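Long-range contact in allergen Bos d 2 (Bos taurus, PDB 4WFU), which probably carries pheromones as a secreted lipocalin and is a major allergen of cow dander: residues Glu15-Tyr20 and Gly116-Thr121. Residues are numbered along the deposited sequence; the frame is centred on the assembly and turned at random.
Sequences EWRIIY and GLAKGT
With CG of Trp-16 opposite its own carbonyl carbon (chi1 -63°) and the Lys-119 chain stretched out beyond CG (chi2 168°), the lysine runs over one face of the indole. Lys-119 CE makes a CH-pi contact 3.7 Å from the centroid of the six-membered ring of Trp-16, while the ammonium lies off-centre in a longer cation-pi interaction and is hydrogen-bonded to Pro-13 O. The indole is pinned as well, its NE1 donating to Ile-12 O, and its CE3 lies 3.8 Å from CB of Leu-117, the Trp-16 and Leu-117 side chains crossing at about a right angle. This is a lipocalin barrel closing on itself: the first strand, 17-23, pairs antiparallel with the last long strand, 110-118, and the tryptophan just before strand 17-23 belongs to the Gly-X-Trp signature of the family. Arg-17 and Ala-118 exchange two backbone hydrogen bonds, with Ala-118 N 2.8 Å from Arg-17 O. Farther along, a classic beta bulge lets Ile-19 and Tyr-20 both face Gly-116; Ile-19 N bonds firmly to Gly-116 O at 2.9 Å, and Tyr-20 N weakly to the same oxygen. On one face of the sheet Leu-117 CD2 packs 3.7 Å from Ile-18 CB, beside Tyr-39; on the other Ala-118 CB meets Ile-19 CG1. Past the end of strand 110-118, Gly-120 O is gripped end-on by the guanidinium of Arg-17, NH1 lying 2.8 Å and NH2 3.0 Å from it, both from the same face of the carbonyl plane and through clearly bent bonds. Two donors on one oxygen tie down the turn after the strand, and the nearby positive charge probably polarises that carbonyl. Barrel closure thus combines backbone pairing with two cationic side chains, one laid on an aromatic face, the other clasping a main-chain oxygen.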
loop_
_atom_site.group_PDB
_atom_site.type_symbol
_atom_site.label_atom_id
_atom_site.label_comp_id
_atom_site.label_asym_id
_atom_site.label_seq_id
_atom_site.Cartn_x
_atom_site.Cartn_y
_atom_site.Cartn_z
ATOM N N GLU A 15 8.962 -2.969 9.385
ATOM C CA GLU A 15 9.547 -3.445 8.144
ATOM C C GLU A 15 8.538 -4.275 7.364
ATOM O O GLU A 15 8.640 -5.497 7.277
ATOM C CB GLU A 15 10.821 -4.244 8.417
ATOM C CG GLU A 15 11.976 -3.369 8.877
ATOM C CD GLU A 15 13.247 -4.166 9.127
ATOM O OE1 GLU A 15 13.189 -5.412 9.084
ATOM O OE2 GLU A 15 14.305 -3.547 9.361
ATOM N N TRP A 16 7.564 -3.583 6.790
ATOM C CA TRP A 16 6.460 -4.203 6.082
ATOM C C TRP A 16 6.868 -4.710 4.708
ATOM O O TRP A 16 7.708 -4.112 4.039
ATOM C CB TRP A 16 5.332 -3.175 5.900
ATOM C CG TRP A 16 4.724 -2.673 7.176
ATOM C CD1 TRP A 16 4.951 -1.464 7.776
ATOM C CD2 TRP A 16 3.773 -3.358 7.999
ATOM N NE1 TRP A 16 4.202 -1.360 8.924
ATOM C CE2 TRP A 16 3.474 -2.510 9.086
ATOM C CE3 TRP A 16 3.151 -4.615 7.930
ATOM C CZ2 TRP A 16 2.574 -2.870 10.088
ATOM C CZ3 TRP A 16 2.263 -4.967 8.921
ATOM C CH2 TRP A 16 1.985 -4.103 9.991
ATOM N N ARG A 17 6.253 -5.807 4.281
ATOM C CA ARG A 17 6.364 -6.251 2.897
ATOM C C ARG A 17 4.957 -6.293 2.317
ATOM O O ARG A 17 3.992 -6.504 3.047
ATOM C CB ARG A 17 7.036 -7.633 2.810
ATOM C CG ARG A 17 6.245 -8.773 3.443
ATOM C CD ARG A 17 7.142 -10.011 3.580
ATOM N NE ARG A 17 6.415 -11.263 3.779
ATOM C CZ ARG A 17 6.048 -11.742 4.964
ATOM N NH1 ARG A 17 6.311 -11.057 6.069
ATOM N NH2 ARG A 17 5.412 -12.909 5.039
ATOM N N ILE A 18 4.835 -6.087 1.012
ATOM C CA ILE A 18 3.528 -6.145 0.375
ATOM C C ILE A 18 3.223 -7.559 -0.143
ATOM O O ILE A 18 4.030 -8.158 -0.846
ATOM C CB ILE A 18 3.385 -5.091 -0.759
ATOM C CG1 ILE A 18 1.940 -5.049 -1.260
ATOM C CG2 ILE A 18 4.378 -5.373 -1.914
ATOM C CD1 ILE A 18 1.534 -3.686 -1.906
ATOM N N ILE A 19 2.063 -8.089 0.225
ATOM C CA ILE A 19 1.630 -9.392 -0.289
ATOM C C ILE A 19 0.712 -9.191 -1.491
ATOM O O ILE A 19 0.970 -9.714 -2.573
ATOM C CB ILE A 19 0.876 -10.218 0.773
ATOM C CG1 ILE A 19 1.620 -10.208 2.106
ATOM C CG2 ILE A 19 0.687 -11.665 0.286
ATOM C CD1 ILE A 19 3.022 -10.748 2.014
ATOM N N TYR A 20 -0.346 -8.410 -1.289
ATOM C CA TYR A 20 -1.363 -8.183 -2.315
ATOM C C TYR A 20 -1.633 -6.710 -2.548
ATOM O O TYR A 20 -1.446 -5.887 -1.653
ATOM C CB TYR A 20 -2.697 -8.816 -1.910
ATOM C CG TYR A 20 -2.667 -10.327 -1.798
ATOM C CD1 TYR A 20 -2.616 -11.128 -2.933
ATOM C CD2 TYR A 20 -2.721 -10.949 -0.555
ATOM C CE1 TYR A 20 -2.601 -12.534 -2.819
ATOM C CE2 TYR A 20 -2.704 -12.337 -0.443
ATOM C CZ TYR A 20 -2.646 -13.116 -1.573
ATOM O OH TYR A 20 -2.634 -14.494 -1.449
ATOM N N GLY A 116 -2.249 -4.786 0.816
ATOM C CA GLY A 116 -2.200 -5.600 2.015
ATOM C C GLY A 116 -0.764 -5.933 2.369
ATOM O O GLY A 116 -0.099 -6.686 1.651
ATOM N N LEU A 117 -0.299 -5.368 3.479
ATOM C CA LEU A 117 1.079 -5.515 3.949
ATOM C C LEU A 117 1.170 -6.507 5.103
ATOM O O LEU A 117 0.237 -6.633 5.906
ATOM C CB LEU A 117 1.606 -4.158 4.437
ATOM C CG LEU A 117 1.399 -2.977 3.496
ATOM C CD1 LEU A 117 2.103 -1.757 4.072
ATOM C CD2 LEU A 117 1.921 -3.326 2.111
ATOM N N ALA A 118 2.307 -7.187 5.207
ATOM C CA ALA A 118 2.497 -8.164 6.269
ATOM C C ALA A 118 3.834 -8.021 6.989
ATOM O O ALA A 118 4.811 -7.535 6.414
ATOM C CB ALA A 118 2.353 -9.594 5.698
ATOM N N LYS A 119 3.842 -8.439 8.256
ATOM C CA LYS A 119 5.046 -8.792 9.006
ATOM C C LYS A 119 4.876 -10.260 9.392
ATOM O O LYS A 119 3.751 -10.774 9.405
ATOM C CB LYS A 119 5.143 -7.982 10.300
ATOM C CG LYS A 119 5.545 -6.523 10.150
ATOM C CD LYS A 119 5.321 -5.775 11.464
ATOM C CE LYS A 119 5.683 -4.304 11.355
ATOM N NZ LYS A 119 5.452 -3.579 12.644
ATOM N N GLY A 120 5.977 -10.928 9.724
ATOM C CA GLY A 120 5.917 -12.307 10.188
ATOM C C GLY A 120 5.545 -13.287 9.094
ATOM O O GLY A 120 5.963 -13.134 7.947
ATOM N N THR A 121 4.760 -14.303 9.440
ATOM C CA THR A 121 4.366 -15.309 8.459
ATOM C C THR A 121 3.379 -14.738 7.437
ATOM O O THR A 121 2.887 -13.608 7.583
ATOM C CB THR A 121 3.791 -16.592 9.126
ATOM O OG1 THR A 121 2.680 -16.256 9.967
ATOM C CG2 THR A 121 4.857 -17.285 9.963
#